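Local coordinates for uncharacterized protein (Legionella pneumophila subsp. pneumophila, PDB 5L1A) that is of unknown function but belongs to the DUF5638 family, the crystallized part being an all-helical N-terminal piece of a probable membrane protein, at residues L11-L15 with Y46-N51; M2-A8 with F50-E56; A83-F87 with A104-K108. All blocks are in the same frame, centred on the assembly; numbering follows the deposited sequence.

Contact 1. Residues L11-L15 with Y46-N51; sequences LEKRL and YNSAFN
Both segments are helical and run almost antiparallel, their short axes at 170° and no closer than 11.4 Å. In register, Leu-15 faces Asn-47, with CA atoms 7.1 Å apart. With chi1 t (173°) and chi2 85°, Phe-50 reaches out to helix 8-25 between Leu-11 and Leu-15, one turn apart. Leu-15, its chi1 at -98°, between wells, and chi2 t, lays CG over one face of the ring and brings CD1 to 3.5 Å from Phe-50 CD2; the same CD1 lies 3.5 Å from Asn-47 OD1. Leu-11 (m, chi2 p) sets CB 3.7 Å from Phe-50 CE1. This is antiparallel packing of helices 8-25 and 33-51 within a helical bundle, and helix 56-77 adds Tyr-66, which touches Leu-15 and stacks on Tyr-46. Tyr-46, chi1 m, starts toward helix 8-25 but its ring leads away. On the solvent side Glu-12 (t, chi2 p) curls its carboxylate inward, OE1 3.5 Å from Phe-50 CE2. Water 2 bridges Glu-12 OE1 (2.7 Å) and Asn-51 OD1 (2.4 Å) by hydrogen bonds; water 1 bonds Asn-47 OD1 (2.6 Å) and, weakly, Glu-12 OE2 (3.5 Å). Asn-47 ND2 bonds to Lys-43 O and Asp-19.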
loop_
_atom_site.group_PDB
_atom_site.type_symbol
_atom_site.label_atom_id
_atom_site.label_comp_id
_atom_site.label_asym_id
_atom_site.label_seq_id
_atom_site.Cartn_x
_atom_site.Cartn_y
_atom_site.Cartn_z
ATOM N N LEU A 11 -10.480 -3.827 11.093
ATOM C CA LEU A 11 -9.316 -3.766 10.219
ATOM C C LEU A 11 -9.639 -3.058 8.910
ATOM O O LEU A 11 -8.762 -2.413 8.323
ATOM C CB LEU A 11 -8.796 -5.176 9.947
ATOM C CG LEU A 11 -7.746 -5.753 10.899
ATOM C CD1 LEU A 11 -8.089 -5.486 12.356
ATOM C CD2 LEU A 11 -7.594 -7.244 10.652
ATOM N N GLU A 12 -10.884 -3.168 8.441
ATOM C CA GLU A 12 -11.282 -2.488 7.215
ATOM C C GLU A 12 -11.222 -0.972 7.366
ATOM O O GLU A 12 -10.854 -0.271 6.418
ATOM C CB GLU A 12 -12.685 -2.930 6.810
ATOM C CG GLU A 12 -13.221 -2.264 5.551
ATOM C CD GLU A 12 -12.472 -2.684 4.302
ATOM O OE1 GLU A 12 -11.982 -3.833 4.259
ATOM O OE2 GLU A 12 -12.373 -1.866 3.366
ATOM N N LYS A 13 -11.566 -0.451 8.547
ATOM C CA LYS A 13 -11.511 0.989 8.768
ATOM C C LYS A 13 -10.099 1.530 8.589
ATOM O O LYS A 13 -9.924 2.689 8.199
ATOM C CB LYS A 13 -12.045 1.328 10.162
ATOM C CG LYS A 13 -13.531 1.033 10.349
ATOM C CD LYS A 13 -14.016 1.456 11.732
ATOM C CE LYS A 13 -15.533 1.346 11.858
ATOM N NZ LYS A 13 -16.021 -0.060 11.770
ATOM N N ARG A 14 -9.080 0.712 8.859
ATOM C CA ARG A 14 -7.710 1.156 8.638
ATOM C C ARG A 14 -7.288 1.006 7.182
ATOM O O ARG A 14 -6.416 1.747 6.720
ATOM C CB ARG A 14 -6.753 0.392 9.550
ATOM C CG ARG A 14 -6.843 0.815 11.004
ATOM C CD ARG A 14 -5.554 0.507 11.737
ATOM N NE ARG A 14 -5.528 -0.853 12.258
ATOM C CZ ARG A 14 -4.417 -1.539 12.501
ATOM N NH1 ARG A 14 -3.232 -1.002 12.253
ATOM N NH2 ARG A 14 -4.496 -2.766 12.983
ATOM N N LEU A 15 -7.884 0.058 6.454
ATOM C CA LEU A 15 -7.666 -0.006 5.011
ATOM C C LEU A 15 -8.117 1.280 4.336
ATOM O O LEU A 15 -7.441 1.786 3.431
ATOM C CB LEU A 15 -8.413 -1.196 4.410
ATOM C CG LEU A 15 -7.694 -2.515 4.133
ATOM C CD1 LEU A 15 -8.557 -3.358 3.214
ATOM C CD2 LEU A 15 -6.331 -2.291 3.513
ATOM N N TYR A 46 -3.358 -3.885 -2.324
ATOM C CA TYR A 46 -3.477 -4.061 -0.881
ATOM C C TYR A 46 -4.897 -4.427 -0.471
ATOM O O TYR A 46 -5.091 -5.276 0.405
ATOM C CB TYR A 46 -3.016 -2.800 -0.153
ATOM C CG TYR A 46 -1.527 -2.589 -0.226
ATOM C CD1 TYR A 46 -0.663 -3.351 0.547
ATOM C CD2 TYR A 46 -0.984 -1.634 -1.069
ATOM C CE1 TYR A 46 0.707 -3.164 0.484
ATOM C CE2 TYR A 46 0.384 -1.435 -1.139
ATOM C CZ TYR A 46 1.224 -2.202 -0.361
ATOM O OH TYR A 46 2.586 -2.010 -0.433
ATOM N N ASN A 47 -5.898 -3.803 -1.093
ATOM C CA ASN A 47 -7.282 -4.147 -0.787
ATOM C C ASN A 47 -7.597 -5.590 -1.165
ATOM O O ASN A 47 -8.229 -6.312 -0.385
ATOM C CB ASN A 47 -8.229 -3.176 -1.489
ATOM C CG ASN A 47 -8.414 -1.881 -0.712
ATOM O OD1 ASN A 47 -9.270 -1.795 0.167
ATOM N ND2 ASN A 47 -7.610 -0.872 -1.029
ATOM N N SER A 48 -7.161 -6.036 -2.349
ATOM C CA SER A 48 -7.401 -7.423 -2.738
ATOM C C SER A 48 -6.664 -8.394 -1.833
ATOM O O SER A 48 -7.169 -9.487 -1.559
ATOM C CB SER A 48 -6.985 -7.664 -4.190
ATOM O OG SER A 48 -7.706 -6.837 -5.084
ATOM N N ALA A 49 -5.469 -8.023 -1.367
ATOM C CA ALA A 49 -4.719 -8.917 -0.492
ATOM C C ALA A 49 -5.405 -9.071 0.858
ATOM O O ALA A 49 -5.374 -10.154 1.452
ATOM C CB ALA A 49 -3.288 -8.411 -0.314
ATOM N N PHE A 50 -6.033 -8.002 1.356
ATOM C CA PHE A 50 -6.748 -8.101 2.626
ATOM C C PHE A 50 -8.016 -8.932 2.483
ATOM O O PHE A 50 -8.351 -9.720 3.375
ATOM C CB PHE A 50 -7.079 -6.708 3.163
ATOM C CG PHE A 50 -7.968 -6.723 4.379
ATOM C CD1 PHE A 50 -7.428 -6.879 5.644
ATOM C CD2 PHE A 50 -9.343 -6.584 4.255
ATOM C CE1 PHE A 50 -8.238 -6.898 6.760
ATOM C CE2 PHE A 50 -10.156 -6.602 5.366
ATOM C CZ PHE A 50 -9.602 -6.758 6.623
ATOM N N ASN A 51 -8.739 -8.766 1.372
ATOM C CA ASN A 51 -9.974 -9.510 1.160
ATOM C C ASN A 51 -9.735 -11.004 0.991
ATOM O O ASN A 51 -10.675 -11.788 1.147
ATOM C CB ASN A 51 -10.714 -8.974 -0.065
ATOM C CG ASN A 51 -11.128 -7.529 0.088
ATOM O OD1 ASN A 51 -11.330 -7.038 1.199
ATOM N ND2 ASN A 51 -11.264 -6.836 -1.036
HETATM O O HOH W 1 -11.532 -3.061 0.234
HETATM O O HOH W 2 -12.711 -5.265 2.136
#

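Contact 2. Residues M2-A8 with F50-E56; sequences MPSYNNA and FNKTENE
Residues 2-7 form an irregular lead into helix 8-25, and the facing segment runs from helix 33-51 through a short loop to enter helix 56-77 at Glu-56. The two backbones keep step, with CA-CA distances of 5.6 Å for Pro-3 and Asn-51, 6.3 Å for Tyr-5 and Asn-55, and 6.8 Å for Ala-8 and Glu-56. A type II turn spans Tyr-5 to Ala-8, with Asn-7 at phi/psi 70/10 and Ala-8 N bonded to Tyr-5 O at 3.3 Å.

One direct hydrogen bond crosses the interface: Tyr-5 OH donates to Thr-53 OG1 at 2.8 Å. Thr-53 OG1 (chi1 p) in turn donates to Phe-50 O (2.5 Å), so the two hydroxyls form a short hydrogen-bond chain; Thr-53 N also bonds Phe-50 O at 3.1 Å. Water 2 accepts a weak hydrogen bond from Met-2 N at 3.5 Å and bonds Asn-51 OD1 at 2.4 Å.

Packing does the rest. Tyr-5 (chi1 51°, chi2 80°) lays its ring against the loop backbone, one face under Asn-55 O and Glu-56 N; CZ lies 3.4 Å from Asn-55 O and CE1 3.6 Å from Glu-56 CA. Pro-3 sets CG 3.5 Å from Phe-50 O and CD 3.8 Å from Phe-50 CE2. Ala-8 O approaches the edge of the Phe-50 ring, 3.8 Å from CZ.

The CA-to-CB bond of Asn-55 points away from segment 2-8; its side chain caps a backbone N of helix 56-77, and ND2 bonds Asp-58 OD2. An N-terminal arm thus lies along an interhelical loop at one end of a helical bundle.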
loop_
_atom_site.group_PDB
_atom_site.type_symbol
_atom_site.label_atom_id
_atom_site.label_comp_id
_atom_site.label_asym_id
_atom_site.label_seq_id
_atom_site.Cartn_x
_atom_site.Cartn_y
_atom_site.Cartn_z
ATOM N N MET A 2 -14.935 -7.380 3.773
ATOM C CA MET A 2 -15.302 -8.484 2.894
ATOM C C MET A 2 -15.008 -9.840 3.538
ATOM O O MET A 2 -15.847 -10.745 3.442
ATOM C CB MET A 2 -14.594 -8.359 1.543
ATOM C CG MET A 2 -15.095 -9.339 0.497
ATOM S SD MET A 2 -14.454 -8.976 -1.144
ATOM C CE MET A 2 -15.298 -10.217 -2.123
ATOM N N PRO A 3 -13.854 -10.044 4.186
ATOM C CA PRO A 3 -13.679 -11.276 4.964
ATOM C C PRO A 3 -14.684 -11.333 6.105
ATOM O O PRO A 3 -15.123 -10.307 6.627
ATOM C CB PRO A 3 -12.241 -11.173 5.483
ATOM C CG PRO A 3 -11.566 -10.265 4.540
ATOM C CD PRO A 3 -12.603 -9.264 4.146
ATOM N N SER A 4 -15.044 -12.554 6.495
ATOM C CA SER A 4 -16.138 -12.766 7.433
ATOM C C SER A 4 -15.678 -13.136 8.838
ATOM O O SER A 4 -16.525 -13.416 9.693
ATOM C CB SER A 4 -17.079 -13.851 6.902
ATOM O OG SER A 4 -16.389 -15.076 6.734
ATOM N N TYR A 5 -14.375 -13.145 9.109
ATOM C CA TYR A 5 -13.951 -13.456 10.464
ATOM C C TYR A 5 -14.184 -12.257 11.380
ATOM O O TYR A 5 -14.315 -11.113 10.933
ATOM C CB TYR A 5 -12.484 -13.892 10.501
ATOM C CG TYR A 5 -11.507 -12.964 9.810
ATOM C CD1 TYR A 5 -11.056 -11.806 10.431
ATOM C CD2 TYR A 5 -11.011 -13.264 8.550
ATOM C CE1 TYR A 5 -10.161 -10.966 9.809
ATOM C CE2 TYR A 5 -10.111 -12.430 7.920
ATOM C CZ TYR A 5 -9.690 -11.280 8.554
ATOM O OH TYR A 5 -8.793 -10.445 7.928
ATOM N N ASN A 6 -14.251 -12.541 12.680
ATOM C CA ASN A 6 -14.528 -11.505 13.667
ATOM C C ASN A 6 -13.522 -10.368 13.567
ATOM O O ASN A 6 -12.327 -10.591 13.347
ATOM C CB ASN A 6 -14.499 -12.093 15.079
ATOM C CG ASN A 6 -15.806 -12.750 15.465
ATOM O OD1 ASN A 6 -16.619 -13.097 14.609
ATOM N ND2 ASN A 6 -16.017 -12.922 16.764
ATOM N N ASN A 7 -14.021 -9.141 13.715
ATOM C CA ASN A 7 -13.237 -7.912 13.811
ATOM C C ASN A 7 -12.568 -7.520 12.501
ATOM O O ASN A 7 -11.737 -6.604 12.490
ATOM C CB ASN A 7 -12.187 -8.009 14.922
ATOM C CG ASN A 7 -12.799 -8.381 16.254
ATOM O OD1 ASN A 7 -13.863 -7.878 16.619
ATOM N ND2 ASN A 7 -12.143 -9.277 16.980
ATOM N N ALA A 8 -12.909 -8.175 11.391
ATOM C CA ALA A 8 -12.407 -7.726 10.098
ATOM C C ALA A 8 -12.875 -6.310 9.781
ATOM O O ALA A 8 -12.154 -5.553 9.125
ATOM C CB ALA A 8 -12.847 -8.693 9.000
ATOM N N PHE A 50 -6.033 -8.002 1.356
ATOM C CA PHE A 50 -6.748 -8.101 2.626
ATOM C C PHE A 50 -8.016 -8.932 2.483
ATOM O O PHE A 50 -8.351 -9.720 3.375
ATOM C CB PHE A 50 -7.079 -6.708 3.163
ATOM C CG PHE A 50 -7.968 -6.723 4.379
ATOM C CD1 PHE A 50 -7.428 -6.879 5.644
ATOM C CD2 PHE A 50 -9.343 -6.584 4.255
ATOM C CE1 PHE A 50 -8.238 -6.898 6.760
ATOM C CE2 PHE A 50 -10.156 -6.602 5.366
ATOM C CZ PHE A 50 -9.602 -6.758 6.623
ATOM N N ASN A 51 -8.739 -8.766 1.372
ATOM C CA ASN A 51 -9.974 -9.510 1.160
ATOM C C ASN A 51 -9.735 -11.004 0.991
ATOM O O ASN A 51 -10.675 -11.788 1.147
ATOM C CB ASN A 51 -10.714 -8.974 -0.065
ATOM C CG ASN A 51 -11.128 -7.529 0.088
ATOM O OD1 ASN A 51 -11.330 -7.038 1.199
ATOM N ND2 ASN A 51 -11.264 -6.836 -1.036
ATOM N N LYS A 52 -8.514 -11.414 0.658
ATOM C CA LYS A 52 -8.199 -12.830 0.552
ATOM C C LYS A 52 -7.783 -13.443 1.880
ATOM O O LYS A 52 -7.699 -14.671 1.974
ATOM C CB LYS A 52 -7.092 -13.054 -0.485
ATOM C CG LYS A 52 -7.515 -12.774 -1.920
ATOM C CD LYS A 52 -6.343 -12.909 -2.887
ATOM C CE LYS A 52 -5.240 -11.910 -2.566
ATOM N NZ LYS A 52 -4.157 -11.901 -3.587
ATOM N N THR A 53 -7.517 -12.627 2.899
ATOM C CA THR A 53 -7.157 -13.165 4.201
ATOM C C THR A 53 -8.334 -13.929 4.796
ATOM O O THR A 53 -9.501 -13.623 4.534
ATOM C CB THR A 53 -6.716 -12.047 5.149
ATOM O OG1 THR A 53 -7.812 -11.160 5.396
ATOM C CG2 THR A 53 -5.564 -11.264 4.547
ATOM N N GLU A 54 -8.018 -14.945 5.595
ATOM C CA GLU A 54 -9.036 -15.811 6.172
ATOM C C GLU A 54 -8.993 -15.863 7.691
ATOM O O GLU A 54 -9.869 -16.490 8.297
ATOM C CB GLU A 54 -8.902 -17.228 5.603
ATOM C CG GLU A 54 -8.794 -17.255 4.091
ATOM C CD GLU A 54 -8.920 -18.647 3.522
ATOM O OE1 GLU A 54 -9.890 -19.349 3.876
ATOM O OE2 GLU A 54 -8.041 -19.040 2.726
ATOM N N ASN A 55 -8.007 -15.225 8.318
ATOM C CA ASN A 55 -7.918 -15.115 9.765
ATOM C C ASN A 55 -7.401 -13.725 10.102
ATOM O O ASN A 55 -6.831 -13.035 9.254
ATOM C CB ASN A 55 -6.998 -16.186 10.358
ATOM C CG ASN A 55 -5.563 -16.017 9.918
ATOM O OD1 ASN A 55 -4.797 -15.275 10.535
ATOM N ND2 ASN A 55 -5.191 -16.692 8.840
ATOM N N GLU A 56 -7.589 -13.325 11.362
ATOM C CA GLU A 56 -7.292 -11.950 11.754
ATOM C C GLU A 56 -5.798 -11.647 11.722
ATOM O O GLU A 56 -5.408 -10.498 11.483
ATOM C CB GLU A 56 -7.861 -11.661 13.144
ATOM C CG GLU A 56 -7.821 -10.189 13.532
ATOM C CD GLU A 56 -8.428 -9.914 14.894
ATOM O OE1 GLU A 56 -9.094 -10.815 15.448
ATOM O OE2 GLU A 56 -8.236 -8.793 15.409
HETATM O O HOH W 2 -12.711 -5.265 2.136
#

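Contact 3. Residues A83-F87 with A104-K108; sequences ADKAF and ANFFK. With I3C (5-amino-2,4,6-triiodobenzene-1,3-dicarboxylic acid), chain D.
Helices 83-90 and 97-110 cross here at 148°, antiparallel but well splayed, with short axes 8.8 Å apart at closest approach; Ala-83 lies opposite Phe-107 (CA-CA 5.0 Å) and Phe-87 opposite Ala-104 (CA-CA 5.6 Å). The first residue, Ala-83, allows the tight approach: its CB points toward the partner helix, 3.6 Å from Phe-107 C and 3.5 Å from Lys-108 N, with Lys-108 CG at 3.7 Å. Asp-84 starts away from the interface, but its carboxylate swings back, so that OD1 forms a salt bridge of 3.5 Å with NZ of Lys-108, whose m, t, p, p chain brings NZ toward it at the surface. Ala-86 places CB over the face of the Phe-107 ring, a CH-pi contact 3.7 Å from the centroid and 13° off the normal; Phe-107 has chi1 m and chi2 -31°. Phe-87 (chi1 t, chi2 61°) reverses the roles: CB of Ala-104 sits over its ring, 3.7 Å from the centroid and 20° off the normal. Atom I3 of the triiodinated compound I3C rests by this pair, 3.5 Å from Phe-87 CZ and 3.7 Å from Ala-104 CB; Asp-100 and Val-101 complete the site. The short helix 83-90 thus packs on helix 97-110 while helix 56-77 borders both, Val-76 meeting Ala-86 and Leu-72 and Val-73 meeting Phe-107.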
loop_
_atom_site.group_PDB
_atom_site.type_symbol
_atom_site.label_atom_id
_atom_site.label_comp_id
_atom_site.label_asym_id
_atom_site.label_seq_id
_atom_site.Cartn_x
_atom_site.Cartn_y
_atom_site.Cartn_z
ATOM N N ALA A 83 13.754 7.155 -3.755
ATOM C CA ALA A 83 12.994 5.942 -4.039
ATOM C C ALA A 83 13.786 4.679 -3.724
ATOM O O ALA A 83 13.193 3.651 -3.378
ATOM C CB ALA A 83 12.546 5.936 -5.498
ATOM N N ASP A 84 15.115 4.725 -3.837
ATOM C CA ASP A 84 15.911 3.540 -3.528
ATOM C C ASP A 84 15.867 3.212 -2.041
ATOM O O ASP A 84 15.728 2.041 -1.667
ATOM C CB ASP A 84 17.352 3.732 -3.992
ATOM C CG ASP A 84 17.485 3.666 -5.495
ATOM O OD1 ASP A 84 16.512 3.238 -6.151
ATOM O OD2 ASP A 84 18.560 4.032 -6.020
ATOM N N LYS A 85 15.991 4.226 -1.182
ATOM C CA LYS A 85 15.851 3.998 0.253
ATOM C C LYS A 85 14.502 3.369 0.576
ATOM O O LYS A 85 14.422 2.424 1.369
ATOM C CB LYS A 85 16.017 5.314 1.016
ATOM C CG LYS A 85 17.426 5.879 1.025
ATOM C CD LYS A 85 18.267 5.250 2.117
ATOM C CE LYS A 85 19.621 5.934 2.239
ATOM N NZ LYS A 85 20.481 5.260 3.254
ATOM N N ALA A 86 13.434 3.870 -0.046
ATOM C CA ALA A 86 12.095 3.363 0.237
ATOM C C ALA A 86 11.941 1.913 -0.198
ATOM O O ALA A 86 11.386 1.094 0.543
ATOM C CB ALA A 86 11.051 4.236 -0.453
ATOM N N PHE A 87 12.411 1.579 -1.403
ATOM C CA PHE A 87 12.270 0.214 -1.892
ATOM C C PHE A 87 13.122 -0.762 -1.094
ATOM O O PHE A 87 12.697 -1.898 -0.863
ATOM C CB PHE A 87 12.628 0.140 -3.378
ATOM C CG PHE A 87 12.456 -1.230 -3.971
ATOM C CD1 PHE A 87 11.208 -1.843 -3.984
ATOM C CD2 PHE A 87 13.537 -1.908 -4.511
ATOM C CE1 PHE A 87 11.043 -3.104 -4.526
ATOM C CE2 PHE A 87 13.380 -3.171 -5.055
ATOM C CZ PHE A 87 12.133 -3.769 -5.060
ATOM N N ALA A 104 8.202 -0.554 -6.391
ATOM C CA ALA A 104 9.401 0.214 -6.710
ATOM C C ALA A 104 9.104 1.297 -7.737
ATOM O O ALA A 104 9.599 2.424 -7.621
ATOM C CB ALA A 104 10.505 -0.713 -7.216
ATOM N N ASN A 105 8.297 0.975 -8.751
ATOM C CA ASN A 105 7.928 1.977 -9.745
ATOM C C ASN A 105 7.137 3.116 -9.113
ATOM O O ASN A 105 7.335 4.286 -9.463
ATOM C CB ASN A 105 7.128 1.328 -10.877
ATOM C CG ASN A 105 6.585 2.346 -11.866
ATOM O OD1 ASN A 105 5.473 2.852 -11.707
ATOM N ND2 ASN A 105 7.366 2.646 -12.898
ATOM N N PHE A 106 6.243 2.802 -8.172
ATOM C CA PHE A 106 5.451 3.860 -7.554
ATOM C C PHE A 106 6.312 4.780 -6.693
ATOM O O PHE A 106 6.050 5.986 -6.627
ATOM C CB PHE A 106 4.308 3.267 -6.728
ATOM C CG PHE A 106 3.269 4.279 -6.310
ATOM C CD1 PHE A 106 2.278 4.682 -7.196
ATOM C CD2 PHE A 106 3.285 4.826 -5.036
ATOM C CE1 PHE A 106 1.323 5.611 -6.818
ATOM C CE2 PHE A 106 2.333 5.758 -4.647
ATOM C CZ PHE A 106 1.350 6.151 -5.540
ATOM N N PHE A 107 7.349 4.242 -6.046
ATOM C CA PHE A 107 8.257 5.095 -5.284
ATOM C C PHE A 107 9.010 6.057 -6.191
ATOM O O PHE A 107 9.124 7.250 -5.883
ATOM C CB PHE A 107 9.240 4.243 -4.484
ATOM C CG PHE A 107 8.631 3.602 -3.284
ATOM C CD1 PHE A 107 7.599 4.227 -2.609
ATOM C CD2 PHE A 107 9.079 2.375 -2.832
ATOM C CE1 PHE A 107 7.024 3.642 -1.498
ATOM C CE2 PHE A 107 8.510 1.782 -1.719
ATOM C CZ PHE A 107 7.481 2.416 -1.050
ATOM N N LYS A 108 9.531 5.559 -7.313
ATOM C CA LYS A 108 10.248 6.424 -8.239
ATOM C C LYS A 108 9.342 7.474 -8.867
ATOM O O LYS A 108 9.823 8.546 -9.246
ATOM C CB LYS A 108 10.917 5.583 -9.324
ATOM C CG LYS A 108 11.790 4.465 -8.772
ATOM C CD LYS A 108 12.746 3.923 -9.818
ATOM C CE LYS A 108 13.940 4.846 -10.002
ATOM N NZ LYS A 108 14.799 4.889 -8.782
HETATM I I3 I3C D . 11.780 -3.963 -8.490
HETATM I I2 I3C D . 12.861 -5.716 -14.282
HETATM I I1 I3C D . 14.773 -9.210 -9.492
HETATM O O8 I3C D . 12.500 -7.495 -7.292
HETATM O O9 I3C D . 14.263 -6.198 -7.193
HETATM C C10 I3C D . 14.298 -8.295 -12.682
HETATM N N13 I3C D . 11.838 -3.977 -11.745
HETATM C C1 I3C D . 13.251 -6.533 -9.314
HETATM C C6 I3C D . 12.576 -5.329 -9.835
HETATM C C5 I3C D . 12.463 -5.090 -11.289
HETATM C C4 I3C D . 13.036 -6.076 -12.234
HETATM C C3 I3C D . 13.723 -7.293 -11.724
HETATM C C2 I3C D . 13.822 -7.518 -10.257
HETATM C C7 I3C D . 13.347 -6.755 -7.836
HETATM O O11 I3C D . 15.529 -8.500 -12.684
HETATM O O12 I3C D . 13.526 -8.892 -13.460
#

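From the N terminus, the arm 2-8 leads into helix 8-25, and the chain returns along helix 33-51, whose last part pairs with helix 8-25 in contact 1 and closes the inner loop; contact 2 closes the wider one around it once the chain reaches the loop into helix 56-77. The two share Phe-50, Asn-51 and water 2, and Leu-11 CD2 lies 4.0 Å from Glu-56 O, so they form one continuous interface. Contact 3 follows in series after helix 56-77, bringing together helices 83-90 and 97-110 on the opposite side of the chain's centre, its centre about 22 Å from that of contact 1 and 29 Å from that of contact 2.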